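Side-chain contacts in methanogen homoaconitase large subunit (Methanocaldococcus jannaschii, PDB 4KP2), which forms the large, [4Fe-4S]-binding part of a hydro-lyase that converts (R)-homocitrate to homoisocitrate through cis-homoaconitate in 2-oxosuberate biosynthesis: residues L59-L64 with K104-K109; D75-A80 with Y161-G166; L328-E333 with A422-A427. One frame throughout, in Å; residues are numbered along the deposited sequence.

Interaction 1: residues L59-L64 with K104-K109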
ATOM      1  N   LEU A  59      -7.444 -10.000 -20.430  1.00 46.77           N
ATOM      2  CA  LEU A  59      -8.716 -10.510 -20.922  1.00 47.43           C
ATOM      3  C   LEU A  59      -8.949 -10.084 -22.367  1.00 49.66           C
ATOM      4  O   LEU A  59      -9.497 -10.842 -23.167  1.00 56.36           O
ATOM      5  CB  LEU A  59      -9.867 -10.028 -20.037  1.00 40.50           C
ATOM      6  CG  LEU A  59     -10.263 -10.896 -18.839  1.00 47.39           C
ATOM      7  CD1 LEU A  59      -9.080 -11.167 -17.923  1.00 44.56           C
ATOM      8  CD2 LEU A  59     -11.398 -10.239 -18.066  1.00 41.28           C
ATOM      9  N   ALA A  60      -8.525  -8.868 -22.694  1.00 46.03           N
ATOM     10  CA  ALA A  60      -8.677  -8.338 -24.044  1.00 46.99           C
ATOM     11  C   ALA A  60      -7.597  -8.882 -24.972  1.00 45.76           C
ATOM     12  O   ALA A  60      -7.824  -9.052 -26.169  1.00 38.19           O
ATOM     13  CB  ALA A  60      -8.642  -6.819 -24.025  1.00 48.00           C
ATOM     14  N   TYR A  61      -6.422  -9.151 -24.411  1.00 46.34           N
ATOM     15  CA  TYR A  61      -5.309  -9.694 -25.180  1.00 48.91           C
ATOM     16  C   TYR A  61      -5.601 -11.131 -25.595  1.00 41.60           C
ATOM     17  O   TYR A  61      -5.406 -11.500 -26.753  1.00 45.29           O
ATOM     18  CB  TYR A  61      -4.016  -9.634 -24.364  1.00 47.37           C
ATOM     19  CG  TYR A  61      -2.782 -10.079 -25.121  1.00 47.81           C
ATOM     20  CD1 TYR A  61      -2.703  -9.951 -26.503  1.00 48.92           C
ATOM     21  CD2 TYR A  61      -1.700 -10.637 -24.452  1.00 48.45           C
ATOM     22  CE1 TYR A  61      -1.579 -10.359 -27.194  1.00 49.36           C
ATOM     23  CE2 TYR A  61      -0.572 -11.050 -25.137  1.00 49.71           C
ATOM     24  CZ  TYR A  61      -0.517 -10.908 -26.507  1.00 50.95           C
ATOM     25  OH  TYR A  61       0.604 -11.315 -27.194  1.00 60.11           O
ATOM     26  N   LYS A  62      -6.063 -11.937 -24.643  1.00 41.24           N
ATOM     27  CA  LYS A  62      -6.397 -13.332 -24.904  1.00 50.01           C
ATOM     28  C   LYS A  62      -7.493 -13.420 -25.961  1.00 52.09           C
ATOM     29  O   LYS A  62      -7.491 -14.321 -26.801  1.00 54.38           O
ATOM     30  CB  LYS A  62      -6.850 -14.018 -23.615  1.00 53.26           C
ATOM     31  CG  LYS A  62      -6.226 -15.385 -23.368  1.00 57.36           C
ATOM     32  CD  LYS A  62      -6.606 -16.383 -24.449  1.00 66.50           C
ATOM     33  CE  LYS A  62      -6.116 -17.780 -24.105  1.00 66.30           C
ATOM     34  NZ  LYS A  62      -4.646 -17.808 -23.867  1.00 70.46           N
ATOM     35  N   ALA A  63      -8.425 -12.474 -25.917  1.00 46.35           N
ATOM     36  CA  ALA A  63      -9.495 -12.405 -26.903  1.00 46.23           C
ATOM     37  C   ALA A  63      -8.956 -11.941 -28.252  1.00 51.11           C
ATOM     38  O   ALA A  63      -9.485 -12.305 -29.302  1.00 52.03           O
ATOM     39  CB  ALA A  63     -10.598 -11.479 -26.423  1.00 44.25           C
ATOM     40  N   LEU A  64      -7.899 -11.135 -28.212  1.00 49.01           N
ATOM     41  CA  LEU A  64      -7.284 -10.609 -29.424  1.00 48.49           C
ATOM     42  C   LEU A  64      -6.485 -11.689 -30.146  1.00 52.35           C
ATOM     43  O   LEU A  64      -6.335 -11.655 -31.368  1.00 52.05           O
ATOM     44  CB  LEU A  64      -6.379  -9.423 -29.082  1.00 48.58           C
ATOM     45  CG  LEU A  64      -5.670  -8.713 -30.237  1.00 45.67           C
ATOM     46  CD1 LEU A  64      -6.683  -8.120 -31.203  1.00 41.21           C
ATOM     47  CD2 LEU A  64      -4.735  -7.637 -29.708  1.00 41.30           C
ATOM     48  N   LYS A 104       4.837  -5.369 -24.764  1.00 54.50           N
ATOM     49  CA  LYS A 104       6.131  -5.669 -25.363  1.00 53.24           C
ATOM     50  C   LYS A 104       5.979  -6.067 -26.827  1.00 54.09           C
ATOM     51  O   LYS A 104       6.763  -5.650 -27.680  1.00 57.67           O
ATOM     52  CB  LYS A 104       6.823  -6.793 -24.592  1.00 56.84           C
ATOM     53  CG  LYS A 104       8.332  -6.817 -24.753  1.00 55.67           C
ATOM     54  CD  LYS A 104       8.991  -5.642 -24.040  1.00 60.78           C
ATOM     55  CE  LYS A 104       9.104  -5.873 -22.535  1.00 64.48           C
ATOM     56  NZ  LYS A 104       7.822  -5.677 -21.798  1.00 52.75           N
ATOM     57  N   ARG A 105       4.962  -6.875 -27.109  1.00 54.60           N
ATOM     58  CA  ARG A 105       4.722  -7.373 -28.461  1.00 54.57           C
ATOM     59  C   ARG A 105       4.328  -6.266 -29.433  1.00 57.19           C
ATOM     60  O   ARG A 105       4.957  -6.094 -30.478  1.00 60.31           O
ATOM     61  CB  ARG A 105       3.642  -8.458 -28.447  1.00 58.49           C
ATOM     62  CG  ARG A 105       3.109  -8.828 -29.821  1.00 58.43           C
ATOM     63  CD  ARG A 105       4.193  -9.444 -30.689  1.00 68.18           C
ATOM     64  NE  ARG A 105       3.774  -9.563 -32.082  1.00 74.03           N
ATOM     65  CZ  ARG A 105       3.921  -8.602 -32.988  1.00 77.21           C
ATOM     66  NH1 ARG A 105       4.477  -7.447 -32.649  1.00 71.82           N
ATOM     67  NH2 ARG A 105       3.511  -8.794 -34.235  1.00 80.44           N
ATOM     68  N   PHE A 106       3.287  -5.518 -29.086  1.00 52.13           N
ATOM     69  CA  PHE A 106       2.729  -4.526 -29.998  1.00 51.76           C
ATOM     70  C   PHE A 106       3.342  -3.139 -29.821  1.00 48.90           C
ATOM     71  O   PHE A 106       2.915  -2.180 -30.465  1.00 50.25           O
ATOM     72  CB  PHE A 106       1.209  -4.464 -29.848  1.00 50.15           C
ATOM     73  CG  PHE A 106       0.523  -5.774 -30.118  1.00 56.29           C
ATOM     74  CD1 PHE A 106       0.266  -6.180 -31.416  1.00 56.07           C
ATOM     75  CD2 PHE A 106       0.140  -6.599 -29.075  1.00 53.99           C
ATOM     76  CE1 PHE A 106      -0.365  -7.384 -31.668  1.00 55.69           C
ATOM     77  CE2 PHE A 106      -0.491  -7.804 -29.320  1.00 54.22           C
ATOM     78  CZ  PHE A 106      -0.742  -8.197 -30.620  1.00 49.30           C
ATOM     79  N   GLY A 107       4.341  -3.040 -28.949  1.00 48.37           N
ATOM     80  CA  GLY A 107       5.071  -1.801 -28.754  1.00 52.47           C
ATOM     81  C   GLY A 107       4.228  -0.653 -28.232  1.00 50.05           C
ATOM     82  O   GLY A 107       4.308   0.469 -28.732  1.00 42.85           O
ATOM     83  N   ILE A 108       3.414  -0.935 -27.221  1.00 44.89           N
ATOM     84  CA  ILE A 108       2.574   0.090 -26.615  1.00 40.05           C
ATOM     85  C   ILE A 108       3.428   1.065 -25.815  1.00 41.37           C
ATOM     86  O   ILE A 108       3.755   0.811 -24.655  1.00 42.00           O
ATOM     87  CB  ILE A 108       1.508  -0.526 -25.693  1.00 45.08           C
ATOM     88  CG1 ILE A 108       0.740  -1.622 -26.430  1.00 42.44           C
ATOM     89  CG2 ILE A 108       0.556   0.546 -25.187  1.00 45.51           C
ATOM     90  CD1 ILE A 108      -0.003  -1.131 -27.651  1.00 46.15           C
ATOM     91  N   LYS A 109       3.793   2.177 -26.443  1.00 38.85           N
ATOM     92  CA  LYS A 109       4.623   3.185 -25.793  1.00 39.60           C
ATOM     93  C   LYS A 109       3.871   3.881 -24.667  1.00 42.94           C
ATOM     94  O   LYS A 109       4.464   4.280 -23.664  1.00 43.00           O
ATOM     95  CB  LYS A 109       5.124   4.210 -26.809  1.00 38.12           C
ATOM     96  CG  LYS A 109       6.053   3.629 -27.860  1.00 50.87           C
ATOM     97  CD  LYS A 109       6.580   4.708 -28.787  1.00 58.27           C
ATOM     98  CE  LYS A 109       7.522   4.128 -29.826  1.00 62.96           C
ATOM     99  NZ  LYS A 109       8.056   5.184 -30.725  1.00 78.42           N
TER

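Interaction 2: residues D75-A80 with Y161-G166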
ATOM      1  N   ASP A  75      -0.049   3.841 -30.845  1.00 50.87           N
ATOM      2  CA  ASP A  75      -0.034   5.197 -30.308  1.00 54.21           C
ATOM      3  C   ASP A  75      -1.391   5.592 -29.731  1.00 49.88           C
ATOM      4  O   ASP A  75      -1.471   6.432 -28.833  1.00 46.63           O
ATOM      5  CB  ASP A  75       0.386   6.197 -31.388  1.00 54.02           C
ATOM      6  CG  ASP A  75       1.811   5.985 -31.854  1.00 55.99           C
ATOM      7  OD1 ASP A  75       2.342   4.872 -31.656  1.00 62.10           O
ATOM      8  OD2 ASP A  75       2.399   6.929 -32.422  1.00 54.06           O
ATOM      9  N   LYS A  76      -2.452   4.985 -30.253  1.00 54.16           N
ATOM     10  CA  LYS A  76      -3.804   5.264 -29.784  1.00 52.77           C
ATOM     11  C   LYS A  76      -4.213   4.336 -28.644  1.00 54.78           C
ATOM     12  O   LYS A  76      -5.335   4.414 -28.145  1.00 55.99           O
ATOM     13  CB  LYS A  76      -4.807   5.143 -30.933  1.00 55.48           C
ATOM     14  CG  LYS A  76      -5.116   6.445 -31.658  1.00 55.77           C
ATOM     15  CD  LYS A  76      -3.935   6.942 -32.472  1.00 59.92           C
ATOM     16  CE  LYS A  76      -4.318   8.172 -33.281  1.00 59.44           C
ATOM     17  NZ  LYS A  76      -5.459   7.896 -34.199  1.00 61.22           N
ATOM     18  N   ILE A  77      -3.303   3.458 -28.234  1.00 49.85           N
ATOM     19  CA  ILE A  77      -3.587   2.494 -27.175  1.00 51.37           C
ATOM     20  C   ILE A  77      -2.859   2.844 -25.879  1.00 50.23           C
ATOM     21  O   ILE A  77      -1.668   3.151 -25.890  1.00 58.11           O
ATOM     22  CB  ILE A  77      -3.204   1.064 -27.601  1.00 50.30           C
ATOM     23  CG1 ILE A  77      -3.960   0.666 -28.869  1.00 44.19           C
ATOM     24  CG2 ILE A  77      -3.492   0.073 -26.485  1.00 50.10           C
ATOM     25  CD1 ILE A  77      -3.583  -0.697 -29.400  1.00 45.05           C
ATOM     26  N   VAL A  78      -3.583   2.797 -24.764  1.00 44.85           N
ATOM     27  CA  VAL A  78      -3.005   3.094 -23.458  1.00 48.85           C
ATOM     28  C   VAL A  78      -3.223   1.944 -22.477  1.00 43.99           C
ATOM     29  O   VAL A  78      -4.338   1.447 -22.328  1.00 39.26           O
ATOM     30  CB  VAL A  78      -3.598   4.388 -22.860  1.00 51.40           C
ATOM     31  CG1 VAL A  78      -3.054   4.630 -21.459  1.00 43.91           C
ATOM     32  CG2 VAL A  78      -3.306   5.578 -23.764  1.00 49.14           C
ATOM     33  N   VAL A  79      -2.153   1.523 -21.811  1.00 41.70           N
ATOM     34  CA  VAL A  79      -2.244   0.478 -20.798  1.00 43.96           C
ATOM     35  C   VAL A  79      -1.719   0.982 -19.458  1.00 44.43           C
ATOM     36  O   VAL A  79      -0.609   1.508 -19.375  1.00 46.03           O
ATOM     37  CB  VAL A  79      -1.459  -0.783 -21.209  1.00 38.24           C
ATOM     38  CG1 VAL A  79      -1.550  -1.842 -20.122  1.00 39.19           C
ATOM     39  CG2 VAL A  79      -1.982  -1.324 -22.529  1.00 39.10           C
ATOM     40  N   ALA A  80      -2.521   0.823 -18.409  1.00 42.20           N
ATOM     41  CA  ALA A  80      -2.140   1.292 -17.081  1.00 43.75           C
ATOM     42  C   ALA A  80      -2.565   0.324 -15.979  1.00 42.62           C
ATOM     43  O   ALA A  80      -3.727  -0.079 -15.904  1.00 37.83           O
ATOM     44  CB  ALA A  80      -2.715   2.675 -16.824  1.00 41.15           C
ATOM     45  N   TYR A 161     -11.841  -6.253 -30.304  1.00 43.59           N
ATOM     46  CA  TYR A 161     -12.329  -5.832 -31.612  1.00 40.21           C
ATOM     47  C   TYR A 161     -11.796  -4.446 -31.955  1.00 43.07           C
ATOM     48  O   TYR A 161     -11.320  -4.206 -33.065  1.00 46.03           O
ATOM     49  CB  TYR A 161     -13.859  -5.822 -31.616  1.00 40.42           C
ATOM     50  CG  TYR A 161     -14.482  -5.451 -32.943  1.00 40.69           C
ATOM     51  CD1 TYR A 161     -14.737  -6.418 -33.906  1.00 49.31           C
ATOM     52  CD2 TYR A 161     -14.827  -4.136 -33.227  1.00 47.84           C
ATOM     53  CE1 TYR A 161     -15.310  -6.083 -35.118  1.00 54.02           C
ATOM     54  CE2 TYR A 161     -15.399  -3.792 -34.436  1.00 49.27           C
ATOM     55  CZ  TYR A 161     -15.639  -4.769 -35.377  1.00 49.62           C
ATOM     56  OH  TYR A 161     -16.209  -4.431 -36.581  1.00 47.87           O
ATOM     57  N   ILE A 162     -11.880  -3.540 -30.988  1.00 42.25           N
ATOM     58  CA  ILE A 162     -11.404  -2.174 -31.163  1.00 41.93           C
ATOM     59  C   ILE A 162      -9.884  -2.134 -31.304  1.00 45.94           C
ATOM     60  O   ILE A 162      -9.345  -1.374 -32.109  1.00 47.85           O
ATOM     61  CB  ILE A 162     -11.860  -1.278 -29.993  1.00 44.59           C
ATOM     62  CG1 ILE A 162     -13.377  -1.087 -30.043  1.00 40.22           C
ATOM     63  CG2 ILE A 162     -11.155   0.068 -30.031  1.00 38.94           C
ATOM     64  CD1 ILE A 162     -13.923  -0.214 -28.943  1.00 39.75           C
ATOM     65  N   TYR A 163      -9.200  -2.970 -30.529  1.00 46.81           N
ATOM     66  CA  TYR A 163      -7.745  -3.065 -30.598  1.00 44.45           C
ATOM     67  C   TYR A 163      -7.263  -3.507 -31.977  1.00 54.02           C
ATOM     68  O   TYR A 163      -6.144  -3.194 -32.379  1.00 56.73           O
ATOM     69  CB  TYR A 163      -7.215  -4.034 -29.539  1.00 45.97           C
ATOM     70  CG  TYR A 163      -6.974  -3.407 -28.185  1.00 50.40           C
ATOM     71  CD1 TYR A 163      -7.024  -2.029 -28.016  1.00 48.25           C
ATOM     72  CD2 TYR A 163      -6.683  -4.194 -27.077  1.00 42.26           C
ATOM     73  CE1 TYR A 163      -6.798  -1.453 -26.781  1.00 44.53           C
ATOM     74  CE2 TYR A 163      -6.455  -3.627 -25.838  1.00 40.07           C
ATOM     75  CZ  TYR A 163      -6.515  -2.255 -25.696  1.00 45.51           C
ATOM     76  OH  TYR A 163      -6.289  -1.682 -24.466  1.00 43.31           O
ATOM     77  N   ALA A 164      -8.113  -4.229 -32.699  1.00 51.96           N
ATOM     78  CA  ALA A 164      -7.720  -4.811 -33.977  1.00 50.60           C
ATOM     79  C   ALA A 164      -8.106  -3.957 -35.182  1.00 44.71           C
ATOM     80  O   ALA A 164      -7.369  -3.897 -36.166  1.00 48.32           O
ATOM     81  CB  ALA A 164      -8.300  -6.206 -34.114  1.00 37.83           C
ATOM     82  N   THR A 165      -9.257  -3.300 -35.103  1.00 42.32           N
ATOM     83  CA  THR A 165      -9.776  -2.541 -36.237  1.00 45.97           C
ATOM     84  C   THR A 165      -9.702  -1.032 -36.022  1.00 49.34           C
ATOM     85  O   THR A 165      -9.637  -0.262 -36.981  1.00 46.27           O
ATOM     86  CB  THR A 165     -11.235  -2.928 -36.551  1.00 48.17           C
ATOM     87  OG1 THR A 165     -12.069  -2.625 -35.426  1.00 49.36           O
ATOM     88  CG2 THR A 165     -11.337  -4.412 -36.869  1.00 48.04           C
ATOM     89  N   GLY A 166      -9.720  -0.613 -34.762  1.00 42.90           N
ATOM     90  CA  GLY A 166      -9.705   0.801 -34.433  1.00 44.71           C
ATOM     91  C   GLY A 166     -11.070   1.431 -34.613  1.00 47.57           C
ATOM     92  O   GLY A 166     -11.222   2.651 -34.573  1.00 40.40           O
TER

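Interaction 3: residues L328-E333 with A422-A427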
ATOM      1  N   LEU A 328      -5.902  16.008  -6.137  1.00 47.40           N
ATOM      2  CA  LEU A 328      -5.259  16.900  -5.180  1.00 46.08           C
ATOM      3  C   LEU A 328      -6.273  17.641  -4.313  1.00 45.59           C
ATOM      4  O   LEU A 328      -6.121  17.714  -3.092  1.00 51.51           O
ATOM      5  CB  LEU A 328      -4.377  17.913  -5.914  1.00 45.46           C
ATOM      6  CG  LEU A 328      -2.982  18.189  -5.348  1.00 44.38           C
ATOM      7  CD1 LEU A 328      -2.386  19.427  -5.997  1.00 39.73           C
ATOM      8  CD2 LEU A 328      -3.012  18.339  -3.836  1.00 51.57           C
ATOM      9  N   SER A 329      -7.298  18.193  -4.953  1.00 48.26           N
ATOM     10  CA  SER A 329      -8.314  18.975  -4.258  1.00 47.48           C
ATOM     11  C   SER A 329      -9.045  18.146  -3.207  1.00 49.80           C
ATOM     12  O   SER A 329      -9.416  18.656  -2.150  1.00 56.72           O
ATOM     13  CB  SER A 329      -9.316  19.550  -5.259  1.00 46.29           C
ATOM     14  OG  SER A 329      -9.948  18.520  -5.998  1.00 44.57           O
ATOM     15  N   ASP A 330      -9.246  16.866  -3.502  1.00 47.14           N
ATOM     16  CA  ASP A 330      -9.927  15.966  -2.581  1.00 47.06           C
ATOM     17  C   ASP A 330      -9.062  15.681  -1.357  1.00 51.30           C
ATOM     18  O   ASP A 330      -9.558  15.621  -0.232  1.00 54.99           O
ATOM     19  CB  ASP A 330     -10.297  14.658  -3.284  1.00 48.38           C
ATOM     20  CG  ASP A 330     -11.163  14.879  -4.508  1.00 53.12           C
ATOM     21  OD1 ASP A 330     -12.394  15.014  -4.350  1.00 52.33           O
ATOM     22  OD2 ASP A 330     -10.614  14.915  -5.631  1.00 51.93           O
ATOM     23  N   LEU A 331      -7.764  15.509  -1.586  1.00 48.26           N
ATOM     24  CA  LEU A 331      -6.828  15.212  -0.508  1.00 47.50           C
ATOM     25  C   LEU A 331      -6.630  16.414   0.409  1.00 52.21           C
ATOM     26  O   LEU A 331      -6.684  16.287   1.632  1.00 53.04           O
ATOM     27  CB  LEU A 331      -5.481  14.761  -1.075  1.00 43.14           C
ATOM     28  CG  LEU A 331      -5.473  13.460  -1.878  1.00 37.38           C
ATOM     29  CD1 LEU A 331      -4.075  13.164  -2.398  1.00 33.89           C
ATOM     30  CD2 LEU A 331      -5.985  12.309  -1.030  1.00 29.93           C
ATOM     31  N   ARG A 332      -6.402  17.578  -0.191  1.00 50.36           N
ATOM     32  CA  ARG A 332      -6.175  18.805   0.564  1.00 51.62           C
ATOM     33  C   ARG A 332      -7.389  19.180   1.410  1.00 51.55           C
ATOM     34  O   ARG A 332      -7.249  19.693   2.522  1.00 56.87           O
ATOM     35  CB  ARG A 332      -5.793  19.948  -0.382  1.00 52.72           C
ATOM     36  CG  ARG A 332      -5.742  21.321   0.265  1.00 55.98           C
ATOM     37  CD  ARG A 332      -4.798  22.244  -0.488  1.00 60.80           C
ATOM     38  NE  ARG A 332      -4.920  22.094  -1.935  1.00 61.66           N
ATOM     39  CZ  ARG A 332      -4.152  22.725  -2.818  1.00 66.32           C
ATOM     40  NH1 ARG A 332      -3.204  23.554  -2.401  1.00 73.67           N
ATOM     41  NH2 ARG A 332      -4.330  22.529  -4.117  1.00 62.78           N
ATOM     42  N   GLU A 333      -8.580  18.913   0.882  1.00 53.48           N
ATOM     43  CA  GLU A 333      -9.817  19.165   1.611  1.00 51.84           C
ATOM     44  C   GLU A 333      -9.932  18.239   2.817  1.00 57.19           C
ATOM     45  O   GLU A 333     -10.327  18.662   3.904  1.00 63.14           O
ATOM     46  CB  GLU A 333     -11.026  18.978   0.690  1.00 55.14           C
ATOM     47  CG  GLU A 333     -12.377  19.079   1.388  1.00 66.02           C
ATOM     48  CD  GLU A 333     -12.747  20.502   1.766  1.00 63.37           C
ATOM     49  OE1 GLU A 333     -12.031  21.439   1.355  1.00 69.59           O
ATOM     50  OE2 GLU A 333     -13.761  20.681   2.475  1.00 62.42           O
ATOM     51  N   ALA A 422     -19.626   9.038   0.396  1.00 44.80           N
ATOM     52  CA  ALA A 422     -19.650  10.448   0.766  1.00 44.84           C
ATOM     53  C   ALA A 422     -18.477  11.219   0.168  1.00 42.84           C
ATOM     54  O   ALA A 422     -17.713  10.687  -0.639  1.00 38.05           O
ATOM     55  CB  ALA A 422     -19.667  10.599   2.280  1.00 44.81           C
ATOM     56  N   SER A 423     -18.348  12.478   0.573  1.00 40.73           N
ATOM     57  CA  SER A 423     -17.276  13.341   0.092  1.00 43.01           C
ATOM     58  C   SER A 423     -16.030  13.164   0.955  1.00 50.46           C
ATOM     59  O   SER A 423     -16.131  12.706   2.094  1.00 53.38           O
ATOM     60  CB  SER A 423     -17.728  14.804   0.117  1.00 49.14           C
ATOM     61  OG  SER A 423     -17.942  15.252   1.443  1.00 51.23           O
ATOM     62  N   PRO A 424     -14.849  13.509   0.411  1.00 50.09           N
ATOM     63  CA  PRO A 424     -13.599  13.450   1.178  1.00 50.42           C
ATOM     64  C   PRO A 424     -13.680  14.268   2.462  1.00 51.63           C
ATOM     65  O   PRO A 424     -13.078  13.893   3.468  1.00 53.74           O
ATOM     66  CB  PRO A 424     -12.583  14.082   0.229  1.00 52.20           C
ATOM     67  CG  PRO A 424     -13.114  13.799  -1.119  1.00 50.55           C
ATOM     68  CD  PRO A 424     -14.608  13.868  -0.999  1.00 49.70           C
ATOM     69  N   LYS A 425     -14.415  15.376   2.414  1.00 54.85           N
ATOM     70  CA  LYS A 425     -14.636  16.209   3.589  1.00 57.67           C
ATOM     71  C   LYS A 425     -15.306  15.412   4.702  1.00 54.73           C
ATOM     72  O   LYS A 425     -14.777  15.311   5.808  1.00 53.27           O
ATOM     73  CB  LYS A 425     -15.500  17.414   3.224  1.00 56.32           C
ATOM     74  CG  LYS A 425     -15.964  18.228   4.418  1.00 60.09           C
ATOM     75  CD  LYS A 425     -16.984  19.271   3.994  1.00 61.98           C
ATOM     76  CE  LYS A 425     -17.527  20.036   5.189  1.00 64.41           C
ATOM     77  NZ  LYS A 425     -18.622  20.966   4.793  1.00 59.51           N
ATOM     78  N   ILE A 426     -16.469  14.845   4.395  1.00 55.85           N
ATOM     79  CA  ILE A 426     -17.221  14.052   5.359  1.00 57.75           C
ATOM     80  C   ILE A 426     -16.457  12.789   5.748  1.00 56.78           C
ATOM     81  O   ILE A 426     -16.501  12.355   6.900  1.00 56.54           O
ATOM     82  CB  ILE A 426     -18.608  13.669   4.801  1.00 52.68           C
ATOM     83  CG1 ILE A 426     -19.366  14.922   4.360  1.00 59.91           C
ATOM     84  CG2 ILE A 426     -19.416  12.901   5.835  1.00 46.14           C
ATOM     85  CD1 ILE A 426     -20.745  14.638   3.810  1.00 59.86           C
ATOM     86  N   ALA A 427     -15.751  12.211   4.782  1.00 55.27           N
ATOM     87  CA  ALA A 427     -14.965  11.005   5.021  1.00 52.98           C
ATOM     88  C   ALA A 427     -13.865  11.254   6.046  1.00 55.26           C
ATOM     89  O   ALA A 427     -13.618  10.425   6.922  1.00 58.20           O
ATOM     90  CB  ALA A 427     -14.372  10.492   3.718  1.00 50.93           C
TER

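Interaction 1: residues L59-L64 with K104-K109
Tyr61 and Phe106 bring their rings together across the contact. Tyr61 CE1 lies 3.5 Å from Phe106 CE2, at the edge of the phenylalanine and close to its plane. The two planes stand at 86°, with the ring centroids 6.0 Å apart. Leu64 comes to Phe106 from the opposite direction, and its CD2 methyl ends 4.1 Å from Phe106 CZ. Tyr61 reaches this far because CG is anti to the backbone N (chi1 -176°), which carries the ring off its own helix. The ring of Phe106 is held on one face by its neighbour: Arg105 CG sits 3.7 Å above the plane, over the centre. Further out, Phe102 packs against Phe106 and meets Tyr61 edge-to-face, while Val71 touches both Leu64 and Phe106. With an alanine in place of Tyr61, the edge of Phe106 would probably lose its contact with CE1, and Phe102 its edge-to-face partner. Gly107, with positive phi, is the first residue to leave helical geometry. The contact joins helices 57-67 and 90-106, which follow successive strands of a parallel sheet, as in the three-layer alpha-beta-alpha sandwich of the aconitase family.

Interaction 2: residues D75-A80 with Y161-G166
Ile77, on strand 77-80, packs against the ring of Tyr163, on helix 156-165. The tyrosine can be followed outward from its CB, which leaves the helix at an angle to the strand; the ring then comes nearer. The second torsion is small (chi2 -10°): CD1 almost eclipses CA, and the CD1-CE1 side of the ring is turned to the isoleucine. Tyr163 CD1 meets the end of the longer branch, Ile77 CD1, at 3.9 Å. One atom further, Tyr163 CE1 makes the closest approach, 3.7 Å from Ile77 CG2. The same methyl is 3.9 Å from Tyr163 CZ and lies equally near the hydroxyl oxygen. Both branches of Ile77 therefore touch the CD1-CE1 side of the tyrosine, the two side chains crossing at a slant. The methyl approaches the ring obliquely. The tip, Tyr163 OH, passes 4.3 Å from Val78 O, but its polar partner is Thr52 OG1, to which it is hydrogen-bonded. That bond satisfies a buried hydroxyl and fixes the far end of the ring.

On the helix, Tyr161 O takes bonds from Ala164 N, Thr165 N and Thr165 OG1. Thr165 OG1 lies above the carbonyl plane, 2.9 Å from Tyr161 O. Thr165 OG1 also bonds to Glu167 N, and Gly166, with positive phi, is the first residue to leave the helix.

The contact is buried. Phe102 of helix 90-106 meets the Tyr163 ring, Ala50 of strand 49-53 touches the tyrosine, and Val71 and Trp72 pack on Ile77. Helix 156-165 therefore lies against strands 49-53 and 77-80 of the parallel sheet, with helix 57-67 beside it touching Ala164.

Interaction 3: residues L328-E333 with A422-A427
Asp330 and Pro424 form the tight part of this contact. The proline ring is set against both backbone and side chain of the aspartate: Pro424 CB is 3.4 Å from Asp330 O, and Pro424 CG is 3.5 Å from Asp330 OD1. Pro424 CG also lies 3.7 Å from Asp330 CB. The carboxylate is placed beside the proline because its CG is anti to the carbonyl carbon (chi1 -57°). Both residues are buried. Asp330 OD1 has a weak hydrogen bond from Asn325 ND2, and OD2 a long, weak ion pair with Arg327.

Pro424 is the first residue of helix 424-433. Ser423 stands at the N-cap, and its OG accepts a weak but nearly straight bond from Ile426 N (3.3 Å, 173°). Helix 328-338 follows strand 317-320, the central strand of a parallel five-stranded sheet, and helix 424-433 follows strand 418-421, at one edge of that sheet within this chain. The two helices thus pack together in a parallel alpha/beta domain of the aconitase fold. The side chain of Asp330 is about 9 Å from that of Cys323, a predicted ligand of the [4Fe-4S] cluster.

The other half is looser and partly exposed. Glu333 bends at chi2 (74°), and its OE2 comes to 3.8 Å from Lys425 CB and is as near to CG and CD, crossing the aliphatic part of the lysine at a slant. The opposite charges do not meet: Glu333 OE2 and Lys425 NZ are 5.4 Å apart. The extended lysine chain instead takes its ammonium group to a salt bridge with Glu293.

Interactions 1 and 2 are neighbours, with centres about 8 Å apart. Their segments alternate along the chain, in the order 59-64, 75-80, 104-109, 161-166. They touch where Leu64 CD1 is 3.8 Å from Ala164 CB, and where Ile108 packs on Ile77 and Val79. Both belong to the helices and parallel sheet that contain strands 49-53 and 77-80. Interaction 3 comes later in the chain, on the opposite side of its centre, about 36 Å from interaction 1 and about 34 Å from interaction 2 between centres. Its helices flank a second parallel sheet with the same strand order, 3-2-1-4-5. The contacts thus sample two similarly built alpha/beta units, and the predicted cluster cysteines belong to the second.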